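Local atomic coordinates of putative carboxynorspermidine decarboxylase protein (Sinorhizobium meliloti, PDB entry 3MT1), a protein that probably catalyses the pyridoxal 5'-phosphate-dependent decarboxylation of carboxynorspermidine and carboxyspermidine to norspermidine and spermidine. Residues 78-82 with 97-103; 117-121 with 141-145; 242-247 with 258-262; 275-279 with 301-306. All blocks are in the same frame, centred on the assembly; numbering follows the deposited sequence.

Interaction 1 (78-82 with 97-103)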
loop_
_atom_site.group_PDB
_atom_site.type_symbol
_atom_site.label_atom_id
_atom_site.label_comp_id
_atom_site.label_asym_id
_atom_site.label_seq_id
_atom_site.Cartn_x
_atom_site.Cartn_y
_atom_site.Cartn_z
ATOM N N SER B 78 -17.544 12.176 -1.393
ATOM C CA SER B 78 -17.372 10.771 -1.691
ATOM C C SER B 78 -17.828 10.517 -3.092
ATOM O O SER B 78 -18.682 11.230 -3.594
ATOM C CB SER B 78 -18.146 9.855 -0.731
ATOM O OG SER B 78 -17.987 8.481 -1.113
ATOM N N VAL B 79 -17.251 9.495 -3.706
ATOM C CA VAL B 79 -17.702 9.003 -4.991
ATOM C C VAL B 79 -19.040 8.292 -4.794
ATOM O O VAL B 79 -19.951 8.475 -5.588
ATOM C CB VAL B 79 -16.640 8.091 -5.623
ATOM C CG1 VAL B 79 -17.136 7.490 -6.859
ATOM C CG2 VAL B 79 -15.411 8.897 -5.951
ATOM N N ALA B 80 -19.184 7.548 -3.703
ATOM C CA ALA B 80 -20.444 6.858 -3.400
ATOM C C ALA B 80 -20.691 6.731 -1.895
ATOM O O ALA B 80 -19.960 5.973 -1.231
ATOM C CB ALA B 80 -20.429 5.479 -4.031
ATOM N N TYR B 81 -21.687 7.435 -1.337
ATOM C CA TYR B 81 -21.930 7.295 0.121
ATOM C C TYR B 81 -22.601 5.987 0.454
ATOM O O TYR B 81 -23.400 5.498 -0.311
ATOM C CB TYR B 81 -22.737 8.445 0.730
ATOM C CG TYR B 81 -21.988 9.717 0.743
ATOM C CD1 TYR B 81 -22.154 10.646 -0.295
ATOM C CD2 TYR B 81 -21.068 9.997 1.760
ATOM C CE1 TYR B 81 -21.424 11.831 -0.310
ATOM C CE2 TYR B 81 -20.341 11.185 1.756
ATOM C CZ TYR B 81 -20.518 12.091 0.719
ATOM O OH TYR B 81 -19.793 13.257 0.679
ATOM N N GLY B 82 -22.256 5.429 1.604
ATOM C CA GLY B 82 -22.923 4.272 2.136
ATOM C C GLY B 82 -24.028 4.781 3.027
ATOM O O GLY B 82 -23.843 5.782 3.752
ATOM N N ILE B 97 -20.664 17.074 -0.238
ATOM C CA ILE B 97 -20.642 17.145 -1.677
ATOM C C ILE B 97 -20.913 15.783 -2.274
ATOM O O ILE B 97 -20.426 14.745 -1.782
ATOM C CB ILE B 97 -19.318 17.695 -2.163
ATOM C CG1 ILE B 97 -19.206 19.142 -1.684
ATOM C CG2 ILE B 97 -19.191 17.591 -3.696
ATOM C CD1 ILE B 97 -17.908 19.451 -1.005
ATOM N N PHE B 98 -21.742 15.798 -3.317
ATOM C CA PHE B 98 -22.150 14.574 -3.972
ATOM C C PHE B 98 -21.612 14.568 -5.350
ATOM O O PHE B 98 -21.491 15.624 -5.989
ATOM C CB PHE B 98 -23.654 14.420 -4.011
ATOM C CG PHE B 98 -24.300 14.549 -2.673
ATOM C CD1 PHE B 98 -24.394 13.453 -1.830
ATOM C CD2 PHE B 98 -24.812 15.784 -2.245
ATOM C CE1 PHE B 98 -24.991 13.574 -0.579
ATOM C CE2 PHE B 98 -25.404 15.911 -1.020
ATOM C CZ PHE B 98 -25.491 14.798 -0.177
ATOM N N ASN B 99 -21.298 13.352 -5.795
ATOM C CA ASN B 99 -20.653 13.098 -7.068
ATOM C C ASN B 99 -21.603 13.218 -8.257
ATOM O O ASN B 99 -21.176 13.467 -9.382
ATOM C CB ASN B 99 -20.009 11.711 -7.041
ATOM C CG ASN B 99 -18.982 11.527 -8.140
ATOM O OD1 ASN B 99 -17.953 12.204 -8.149
ATOM N ND2 ASN B 99 -19.254 10.609 -9.073
ATOM N N SER B 100 -22.889 13.047 -8.000
ATOM C CA SER B 100 -23.859 12.872 -9.070
ATOM C C SER B 100 -25.216 13.292 -8.558
ATOM O O SER B 100 -25.437 13.336 -7.340
ATOM C CB SER B 100 -23.906 11.404 -9.495
ATOM O OG SER B 100 -24.443 10.622 -8.438
ATOM N N ILE B 101 -26.119 13.592 -9.492
ATOM C CA ILE B 101 -27.489 14.000 -9.181
ATOM C C ILE B 101 -28.174 12.921 -8.358
ATOM O O ILE B 101 -28.769 13.196 -7.313
ATOM C CB ILE B 101 -28.274 14.332 -10.474
ATOM C CG1 ILE B 101 -28.015 15.787 -10.850
ATOM C CG2 ILE B 101 -29.790 14.096 -10.301
ATOM C CD1 ILE B 101 -27.835 16.039 -12.346
ATOM N N SER B 102 -28.043 11.690 -8.830
ATOM C CA SER B 102 -28.612 10.537 -8.175
ATOM C C SER B 102 -28.179 10.388 -6.698
ATOM O O SER B 102 -29.020 10.126 -5.833
ATOM C CB SER B 102 -28.258 9.296 -8.991
ATOM O OG SER B 102 -28.855 8.152 -8.427
ATOM N N GLN B 103 -26.884 10.559 -6.414
ATOM C CA GLN B 103 -26.390 10.572 -5.026
ATOM C C GLN B 103 -27.068 11.677 -4.233
ATOM O O GLN B 103 -27.466 11.486 -3.070
ATOM C CB GLN B 103 -24.875 10.787 -4.967
ATOM C CG GLN B 103 -24.039 9.561 -5.279
ATOM C CD GLN B 103 -23.762 8.761 -4.057
ATOM O OE1 GLN B 103 -23.189 9.272 -3.096
ATOM N NE2 GLN B 103 -24.165 7.489 -4.069
HETATM O O HOH W 1 -21.431 11.347 -3.612
#
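This is a buried, largely polar contact between two neighbouring beta-to-alpha loops of the parallel barrel: residues 78-82 follow strand 73-77, and residues 97-103 run from the end of strand 95-98 into helix 101-107. Tyr81 grips residues 97-103 at two points. Tyr81 N donates to Gln103 OE1 (3.0 Å, nearly linear), and at the far end of the side chain Tyr81 OH donates to Ile97 O at 2.9 Å. Between these bonds the Tyr81 ring meets Phe98 obliquely, CE1 to CD1 at 3.7 Å. A water bridges the backbones of Ser78 and Asn99 and the Gln103 side chain, donating to Ser78 O and Gln103 OE1 (2.8 Å each) and accepting from Asn99 N at 3.0 Å. Ser100 is the N-cap of helix 101-107, its OG accepting from Gln103 N at 3.2 Å. The second subunit also packs here, its Lys293 hydrogen-bonding Ala80 O. Successive beta-alpha units packed side by side are the hallmark of the alpha/beta barrel of fold type III PLP enzymes.

Interaction 2 (117-121 with 141-145)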
loop_
_atom_site.group_PDB
_atom_site.type_symbol
_atom_site.label_atom_id
_atom_site.label_comp_id
_atom_site.label_asym_id
_atom_site.label_seq_id
_atom_site.Cartn_x
_atom_site.Cartn_y
_atom_site.Cartn_z
ATOM N N GLY B 117 -23.619 20.413 -1.762
ATOM C CA GLY B 117 -22.901 20.766 -2.979
ATOM C C GLY B 117 -22.918 19.637 -3.979
ATOM O O GLY B 117 -23.313 18.514 -3.673
ATOM N N LEU B 118 -22.503 19.931 -5.204
ATOM C CA LEU B 118 -22.523 18.940 -6.265
ATOM C C LEU B 118 -21.212 19.086 -7.004
ATOM O O LEU B 118 -20.770 20.198 -7.250
ATOM C CB LEU B 118 -23.724 19.194 -7.200
ATOM C CG LEU B 118 -23.950 18.220 -8.371
ATOM C CD1 LEU B 118 -24.695 16.957 -7.920
ATOM C CD2 LEU B 118 -24.687 18.865 -9.538
ATOM N N ARG B 119 -20.574 17.977 -7.348
ATOM C CA ARG B 119 -19.365 18.057 -8.158
ATOM C C ARG B 119 -19.677 18.261 -9.630
ATOM O O ARG B 119 -20.549 17.600 -10.203
ATOM C CB ARG B 119 -18.517 16.806 -8.013
ATOM C CG ARG B 119 -17.152 16.980 -8.608
ATOM C CD ARG B 119 -16.337 15.740 -8.516
ATOM N NE ARG B 119 -14.992 15.975 -9.032
ATOM C CZ ARG B 119 -13.949 15.189 -8.792
ATOM N NH1 ARG B 119 -14.090 14.103 -8.024
ATOM N NH2 ARG B 119 -12.764 15.496 -9.309
ATOM N N LEU B 120 -18.941 19.169 -10.248
ATOM C CA LEU B 120 -19.108 19.445 -11.654
ATOM C C LEU B 120 -17.852 19.036 -12.378
ATOM O O LEU B 120 -16.746 19.263 -11.901
ATOM C CB LEU B 120 -19.387 20.928 -11.856
ATOM C CG LEU B 120 -20.799 21.506 -12.043
ATOM C CD1 LEU B 120 -21.900 20.780 -11.302
ATOM C CD2 LEU B 120 -20.752 22.983 -11.649
ATOM N N ASN B 121 -18.038 18.399 -13.526
ATOM C CA ASN B 121 -16.941 17.872 -14.320
ATOM C C ASN B 121 -16.733 18.813 -15.487
ATOM O O ASN B 121 -17.615 18.932 -16.346
ATOM C CB ASN B 121 -17.294 16.470 -14.814
ATOM C CG ASN B 121 -16.149 15.783 -15.569
ATOM O OD1 ASN B 121 -15.116 16.383 -15.880
ATOM N ND2 ASN B 121 -16.353 14.504 -15.882
ATOM N N LEU B 141 -16.742 11.385 -12.710
ATOM C CA LEU B 141 -16.588 12.264 -11.551
ATOM C C LEU B 141 -17.221 13.614 -11.834
ATOM O O LEU B 141 -16.665 14.411 -12.582
ATOM C CB LEU B 141 -15.117 12.472 -11.210
ATOM C CG LEU B 141 -14.232 11.257 -10.946
ATOM C CD1 LEU B 141 -12.814 11.724 -10.670
ATOM C CD2 LEU B 141 -14.761 10.403 -9.788
ATOM N N GLY B 142 -18.380 13.866 -11.239
ATOM C CA GLY B 142 -19.081 15.131 -11.427
ATOM C C GLY B 142 -20.048 15.141 -12.601
ATOM O O GLY B 142 -19.913 14.363 -13.545
ATOM N N GLU B 143 -21.036 16.021 -12.531
ATOM C CA GLU B 143 -21.995 16.173 -13.621
ATOM C C GLU B 143 -21.489 17.229 -14.605
ATOM O O GLU B 143 -20.852 18.193 -14.197
ATOM C CB GLU B 143 -23.380 16.543 -13.080
ATOM C CG GLU B 143 -23.975 15.533 -12.078
ATOM C CD GLU B 143 -24.548 14.269 -12.733
ATOM O OE1 GLU B 143 -24.706 14.239 -13.972
ATOM O OE2 GLU B 143 -24.855 13.303 -12.000
ATOM N N TRP B 144 -21.751 17.036 -15.896
ATOM C CA TRP B 144 -21.310 17.981 -16.913
ATOM C C TRP B 144 -22.497 18.638 -17.581
ATOM O O TRP B 144 -22.362 19.713 -18.163
ATOM C CB TRP B 144 -20.456 17.282 -17.982
ATOM C CG TRP B 144 -21.246 16.379 -18.890
ATOM C CD1 TRP B 144 -21.913 16.735 -20.032
ATOM C CD2 TRP B 144 -21.464 14.980 -18.719
ATOM N NE1 TRP B 144 -22.534 15.639 -20.583
ATOM C CE2 TRP B 144 -22.275 14.548 -19.799
ATOM C CE3 TRP B 144 -21.056 14.044 -17.758
ATOM C CZ2 TRP B 144 -22.680 13.216 -19.949
ATOM C CZ3 TRP B 144 -21.457 12.711 -17.905
ATOM C CH2 TRP B 144 -22.261 12.311 -18.996
ATOM N N ASP B 145 -23.652 17.979 -17.515
ATOM C CA ASP B 145 -24.834 18.391 -18.290
ATOM C C ASP B 145 -25.696 19.415 -17.548
ATOM O O ASP B 145 -26.448 19.072 -16.626
ATOM C CB ASP B 145 -25.651 17.163 -18.704
ATOM C CG ASP B 145 -26.677 17.470 -19.784
ATOM O OD1 ASP B 145 -27.205 18.601 -19.829
ATOM O OD2 ASP B 145 -26.972 16.560 -20.589
#
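Residues 117-121 and 141-145 meet in a single beta bridge between Leu120 and Glu143, at the end of strand 115-119 of the alpha/beta barrel; their touching parts, 118-121 and 141-144, run at 83° to each other. Two backbone hydrogen bonds define the bridge: Glu143 N donates to Arg119 O and Asn121 N to Glu143 O, both at 2.9 Å. Leu120 CA also approaches Glu143 O at 3.3 Å in a CA-H...O contact. The loop returning from beyond strand 115-119 thus crosses the strand end instead of prolonging the sheet alongside it. Gly142 makes so close a crossing possible. Gly142 CA lies 3.1 Å from Arg119 O, a side chain here would collide with the backbone of Leu120 and Asn121, and its phi/psi of 90/156° by itself calls for glycine.

On one flank the extended Arg119 side chain lays a face of its guanidinium against Leu141, while its NH1 is hydrogen-bonded to Tyr77 OH. Leu118 CD2 touches Glu143 CG at 4.2 Å; the Glu143 carboxylate leads away to Ile101 N at the start of helix 101-107, linking this loop to the preceding barrel unit. Trp144 sits at the exposed margin, its CB 3.7 Å from Asn121 O. Asn121 itself points into the crossing, with CB only 3.1 Å from Leu141 O.

Interaction 3 (242-247 with 258-262)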
loop_
_atom_site.group_PDB
_atom_site.type_symbol
_atom_site.label_atom_id
_atom_site.label_comp_id
_atom_site.label_asym_id
_atom_site.label_seq_id
_atom_site.Cartn_x
_atom_site.Cartn_y
_atom_site.Cartn_z
ATOM N N LEU B 242 12.138 11.293 4.420
ATOM C CA LEU B 242 12.208 9.929 4.935
ATOM C C LEU B 242 13.689 9.573 5.196
ATOM O O LEU B 242 14.456 9.415 4.251
ATOM C CB LEU B 242 11.539 8.908 3.970
ATOM C CG LEU B 242 11.659 7.398 4.284
ATOM C CD1 LEU B 242 11.167 7.028 5.703
ATOM C CD2 LEU B 242 11.036 6.449 3.190
ATOM N N GLU B 243 14.069 9.439 6.468
ATOM C CA GLU B 243 15.435 9.119 6.853
ATOM C C GLU B 243 15.768 7.619 6.827
ATOM O O GLU B 243 15.094 6.831 7.497
ATOM C CB GLU B 243 15.695 9.692 8.243
ATOM C CG GLU B 243 15.416 11.201 8.337
ATOM C CD GLU B 243 16.275 12.045 7.386
ATOM O OE1 GLU B 243 17.507 11.783 7.228
ATOM O OE2 GLU B 243 15.713 12.989 6.793
ATOM N N VAL B 244 16.796 7.217 6.078
ATOM C CA VAL B 244 17.177 5.788 6.012
ATOM C C VAL B 244 18.706 5.533 6.153
ATOM O O VAL B 244 19.516 6.456 6.027
ATOM C CB VAL B 244 16.681 5.069 4.715
ATOM C CG1 VAL B 244 15.178 5.236 4.513
ATOM C CG2 VAL B 244 17.451 5.566 3.486
ATOM N N THR B 245 19.069 4.273 6.396
ATOM C CA THR B 245 20.430 3.864 6.572
ATOM C C THR B 245 20.740 2.865 5.482
ATOM O O THR B 245 19.862 2.127 5.062
ATOM C CB THR B 245 20.642 3.218 7.972
ATOM O OG1 THR B 245 20.341 4.181 8.984
ATOM C CG2 THR B 245 22.066 2.831 8.180
ATOM N N VAL B 246 21.995 2.842 5.025
ATOM C CA VAL B 246 22.456 1.790 4.113
ATOM C C VAL B 246 22.801 0.579 4.947
ATOM O O VAL B 246 23.419 0.708 5.999
ATOM C CB VAL B 246 23.662 2.239 3.308
ATOM C CG1 VAL B 246 24.305 1.073 2.552
ATOM C CG2 VAL B 246 23.243 3.360 2.358
ATOM N N LEU B 247 22.366 -0.586 4.487
ATOM C CA LEU B 247 22.554 -1.837 5.207
ATOM C C LEU B 247 23.526 -2.789 4.492
ATOM O O LEU B 247 24.178 -3.605 5.125
ATOM C CB LEU B 247 21.204 -2.536 5.398
ATOM C CG LEU B 247 20.081 -1.860 6.162
ATOM C CD1 LEU B 247 18.935 -2.765 6.069
ATOM C CD2 LEU B 247 20.429 -1.620 7.622
ATOM N N ILE B 258 21.403 -1.083 -0.450
ATOM C CA ILE B 258 20.154 -1.459 0.216
ATOM C C ILE B 258 19.915 -0.589 1.443
ATOM O O ILE B 258 20.789 -0.482 2.301
ATOM C CB ILE B 258 20.190 -2.930 0.728
ATOM C CG1 ILE B 258 20.908 -3.864 -0.264
ATOM C CG2 ILE B 258 18.750 -3.436 1.108
ATOM C CD1 ILE B 258 20.078 -4.209 -1.506
ATOM N N VAL B 259 18.726 -0.004 1.549
ATOM C CA VAL B 259 18.381 0.801 2.705
ATOM C C VAL B 259 17.278 0.144 3.535
ATOM O O VAL B 259 16.579 -0.791 3.072
ATOM C CB VAL B 259 17.964 2.230 2.326
ATOM C CG1 VAL B 259 19.082 2.902 1.508
ATOM C CG2 VAL B 259 16.628 2.243 1.581
ATOM N N ASP B 260 17.129 0.637 4.764
ATOM C CA ASP B 260 16.258 -0.021 5.709
ATOM C C ASP B 260 14.794 0.415 5.548
ATOM O O ASP B 260 14.125 0.733 6.511
ATOM C CB ASP B 260 16.774 0.123 7.133
ATOM C CG ASP B 260 16.838 1.583 7.621
ATOM O OD1 ASP B 260 16.635 2.547 6.826
ATOM O OD2 ASP B 260 17.110 1.751 8.846
ATOM N N SER B 261 14.304 0.381 4.325
ATOM C CA SER B 261 12.978 0.839 4.023
ATOM C C SER B 261 12.555 0.141 2.742
ATOM O O SER B 261 13.339 -0.625 2.176
ATOM C CB SER B 261 13.016 2.352 3.805
ATOM O OG SER B 261 11.743 2.904 3.532
ATOM N N SER B 262 11.341 0.423 2.270
ATOM C CA SER B 262 10.783 -0.184 1.059
ATOM C C SER B 262 9.790 0.777 0.391
ATOM O O SER B 262 8.882 1.297 1.053
ATOM C CB SER B 262 10.077 -1.471 1.458
ATOM O OG SER B 262 9.461 -2.110 0.370
#
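Three hydrogen bonds join strand 240-251 to the end of its hairpin partner, strand 255-259, and to the turn just after it. The shortest is between backbones, Leu247 N to Ile258 O at 2.7 Å; Thr245 N donates to the side-chain oxygen Asp260 OD1 at 3.0 Å, and Asp260 N returns to Thr245 O at 3.1 Å. Asp260 is the centre of an inverse gamma turn, closed by a weak bond from Ser261 N to Val259 O (2.8 Å), so the chain bends off the sheet here and a carboxylate takes the place of the next backbone acceptor. Its other oxygen, OD2, is held by Thr4, which also bonds Thr245 OG1.

Within the antiparallel hairpin, Val246 and Val259 form a non-hydrogen-bonded pair with CA atoms 4.4 Å apart. Both residues of the pair add CA-H...O contacts, Val259 CA to Thr245 O at 3.1 Å and Val246 CA to Ile258 O at 3.4 Å. Val244 CG2 packs on Val259 CB (3.6 Å), and Leu247 CD1 reaches Asp260 CB at 3.8 Å. Farther out, Leu247 and Ile258 both rest on Ala80 of the second subunit. One aspartate thus carries the pairing past the end of a regular strand, fastening both the hairpin and the N-terminal segment.

Interaction 4 (275-279 with 301-306)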
loop_
_atom_site.group_PDB
_atom_site.type_symbol
_atom_site.label_atom_id
_atom_site.label_comp_id
_atom_site.label_asym_id
_atom_site.label_seq_id
_atom_site.Cartn_x
_atom_site.Cartn_y
_atom_site.Cartn_z
ATOM N N GLU B 275 7.794 6.117 -10.368
ATOM C CA GLU B 275 8.663 7.287 -10.313
ATOM C C GLU B 275 9.719 6.972 -9.308
ATOM O O GLU B 275 9.644 5.986 -8.586
ATOM C CB GLU B 275 7.919 8.571 -9.866
ATOM C CG GLU B 275 6.893 9.151 -10.860
ATOM C CD GLU B 275 7.514 9.828 -12.107
ATOM O OE1 GLU B 275 8.760 9.975 -12.171
ATOM O OE2 GLU B 275 6.744 10.210 -13.030
ATOM N N THR B 276 10.658 7.888 -9.214
ATOM C CA THR B 276 11.829 7.735 -8.411
ATOM C C THR B 276 11.815 8.773 -7.303
ATOM O O THR B 276 11.193 9.797 -7.445
ATOM C CB THR B 276 13.003 8.014 -9.284
ATOM O OG1 THR B 276 12.833 9.327 -9.825
ATOM C CG2 THR B 276 13.068 6.970 -10.459
ATOM N N ALA B 277 12.509 8.499 -6.206
ATOM C CA ALA B 277 12.525 9.399 -5.068
ATOM C C ALA B 277 13.507 10.547 -5.285
ATOM O O ALA B 277 14.044 10.706 -6.382
ATOM C CB ALA B 277 12.830 8.628 -3.780
ATOM N N LYS B 278 13.744 11.368 -4.271
ATOM C CA LYS B 278 14.698 12.471 -4.455
ATOM C C LYS B 278 15.760 12.576 -3.379
ATOM O O LYS B 278 15.453 12.436 -2.190
ATOM C CB LYS B 278 13.975 13.800 -4.579
ATOM C CG LYS B 278 13.333 14.008 -5.909
ATOM C CD LYS B 278 12.401 15.214 -5.860
ATOM C CE LYS B 278 11.037 14.839 -5.307
ATOM N NZ LYS B 278 10.658 13.495 -5.842
ATOM N N VAL B 279 16.988 12.862 -3.819
ATOM C CA VAL B 279 18.141 13.024 -2.963
ATOM C C VAL B 279 18.819 14.390 -3.208
ATOM O O VAL B 279 18.625 15.023 -4.255
ATOM C CB VAL B 279 19.099 11.835 -3.154
ATOM C CG1 VAL B 279 20.270 11.939 -2.242
ATOM C CG2 VAL B 279 18.352 10.524 -2.834
ATOM N N PHE B 301 14.356 2.846 -5.096
ATOM C CA PHE B 301 14.072 4.242 -4.849
ATOM C C PHE B 301 14.450 5.151 -5.998
ATOM O O PHE B 301 13.724 6.116 -6.241
ATOM C CB PHE B 301 14.763 4.729 -3.587
ATOM C CG PHE B 301 14.111 4.270 -2.368
ATOM C CD1 PHE B 301 14.436 3.000 -1.819
ATOM C CD2 PHE B 301 13.136 5.058 -1.753
ATOM C CE1 PHE B 301 13.803 2.525 -0.688
ATOM C CE2 PHE B 301 12.504 4.598 -0.572
ATOM C CZ PHE B 301 12.841 3.344 -0.035
ATOM N N GLY B 302 15.595 4.853 -6.642
ATOM C CA GLY B 302 16.189 5.641 -7.735
ATOM C C GLY B 302 17.698 5.444 -7.976
ATOM O O GLY B 302 18.401 4.870 -7.146
ATOM N N GLU B 303 18.192 5.899 -9.132
ATOM C CA GLU B 303 19.649 5.916 -9.411
ATOM C C GLU B 303 20.123 7.312 -9.016
ATOM O O GLU B 303 19.616 8.311 -9.535
ATOM C CB GLU B 303 19.992 5.622 -10.889
ATOM C CG GLU B 303 19.508 4.265 -11.433
ATOM C CD GLU B 303 20.241 3.774 -12.719
ATOM O OE1 GLU B 303 20.355 4.538 -13.721
ATOM O OE2 GLU B 303 20.696 2.600 -12.741
ATOM N N PHE B 304 21.046 7.400 -8.070
ATOM C CA PHE B 304 21.508 8.709 -7.674
ATOM C C PHE B 304 23.000 8.874 -7.744
ATOM O O PHE B 304 23.754 7.915 -7.795
ATOM C CB PHE B 304 21.001 9.071 -6.285
ATOM C CG PHE B 304 19.518 9.084 -6.187
ATOM C CD1 PHE B 304 18.793 10.125 -6.736
ATOM C CD2 PHE B 304 18.840 8.026 -5.581
ATOM C CE1 PHE B 304 17.424 10.132 -6.671
ATOM C CE2 PHE B 304 17.460 8.026 -5.516
ATOM C CZ PHE B 304 16.749 9.086 -6.064
ATOM N N ARG B 305 23.403 10.133 -7.790
ATOM C CA ARG B 305 24.785 10.524 -7.626
ATOM C C ARG B 305 25.061 10.880 -6.153
ATOM O O ARG B 305 24.211 11.442 -5.437
ATOM C CB ARG B 305 25.126 11.677 -8.576
ATOM C CG ARG B 305 25.396 11.234 -9.988
ATOM C CD ARG B 305 25.175 12.351 -10.990
ATOM N NE ARG B 305 25.927 12.103 -12.218
ATOM C CZ ARG B 305 25.490 12.387 -13.446
ATOM N NH1 ARG B 305 24.280 12.919 -13.624
ATOM N NH2 ARG B 305 26.259 12.129 -14.507
ATOM N N PHE B 306 26.254 10.489 -5.726
ATOM C CA PHE B 306 26.804 10.793 -4.425
ATOM C C PHE B 306 28.243 11.206 -4.674
ATOM O O PHE B 306 28.810 10.904 -5.730
ATOM C CB PHE B 306 26.742 9.558 -3.538
ATOM C CG PHE B 306 25.339 9.059 -3.305
ATOM C CD1 PHE B 306 24.565 9.594 -2.280
ATOM C CD2 PHE B 306 24.790 8.079 -4.130
ATOM C CE1 PHE B 306 23.262 9.154 -2.068
ATOM C CE2 PHE B 306 23.496 7.634 -3.929
ATOM C CZ PHE B 306 22.723 8.167 -2.899
#
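At the centre of this contact Val279 sits over the ring of Phe304, its CG2 3.6 Å from the ring centroid and only 5° off the normal, a CH-pi contact in the C-terminal beta domain that accompanies the barrel in class II decarboxylases. Residues 275-279 belong to the loop between helix 268-273 and strand 286-291, and they run roughly alongside strand 300-306, 34° apart in end-to-end direction over residues 276-279 and 301-306. Val279 CG1 also reaches Phe306 CE1 at 4.1 Å, so one valine bridges two phenylalanines of the strand. At the other end Ala277 CB meets the edge of the Phe301 ring, 4.1 Å from CD2. Phe318 of strand 315-318 backs the cluster, touching Ala277, Val279 and Phe304 and stacking with Phe301.

Toward the solvent the contact becomes sparser. Thr276 CB lies 4.3 Å from Gly302 CA; a side chain on Gly302 would clash with the Phe304 ring. The CA-to-CB bond of Lys278 points away from the strand, and its side chain is about 8 Å from that of Glu233, predicted to bind substrate. The polar edge is a single backbone hydrogen bond, nearly straight, from Ala277 N to Phe301 O at 2.7 Å.

The four contacts form two pairs on opposite sides of the chain's centre. Interactions 1 and 2, centred 10 Å apart, join successive barrel units: Phe98 O and Arg119 N pair at 2.9 Å, and Glu143 OE2 lies 2.8 Å from Ile101 N. Interactions 3 and 4, with centres 13 Å apart in the C-terminal beta domain, meet where Val259 CG2 packs on Phe301 CE1 at 3.6 Å. About 41 Å separates the centres of interactions 1 and 3 within one chain, yet both lie at the dimer interface, where Ala80 of one subunit packs on Leu247 and Ile258 of the other. Interaction 4 comes closest to the predicted substrate-binding residues: about 8 Å separates the side chains of Lys278 and Glu233, against about 11 Å for Leu242 and Asp269.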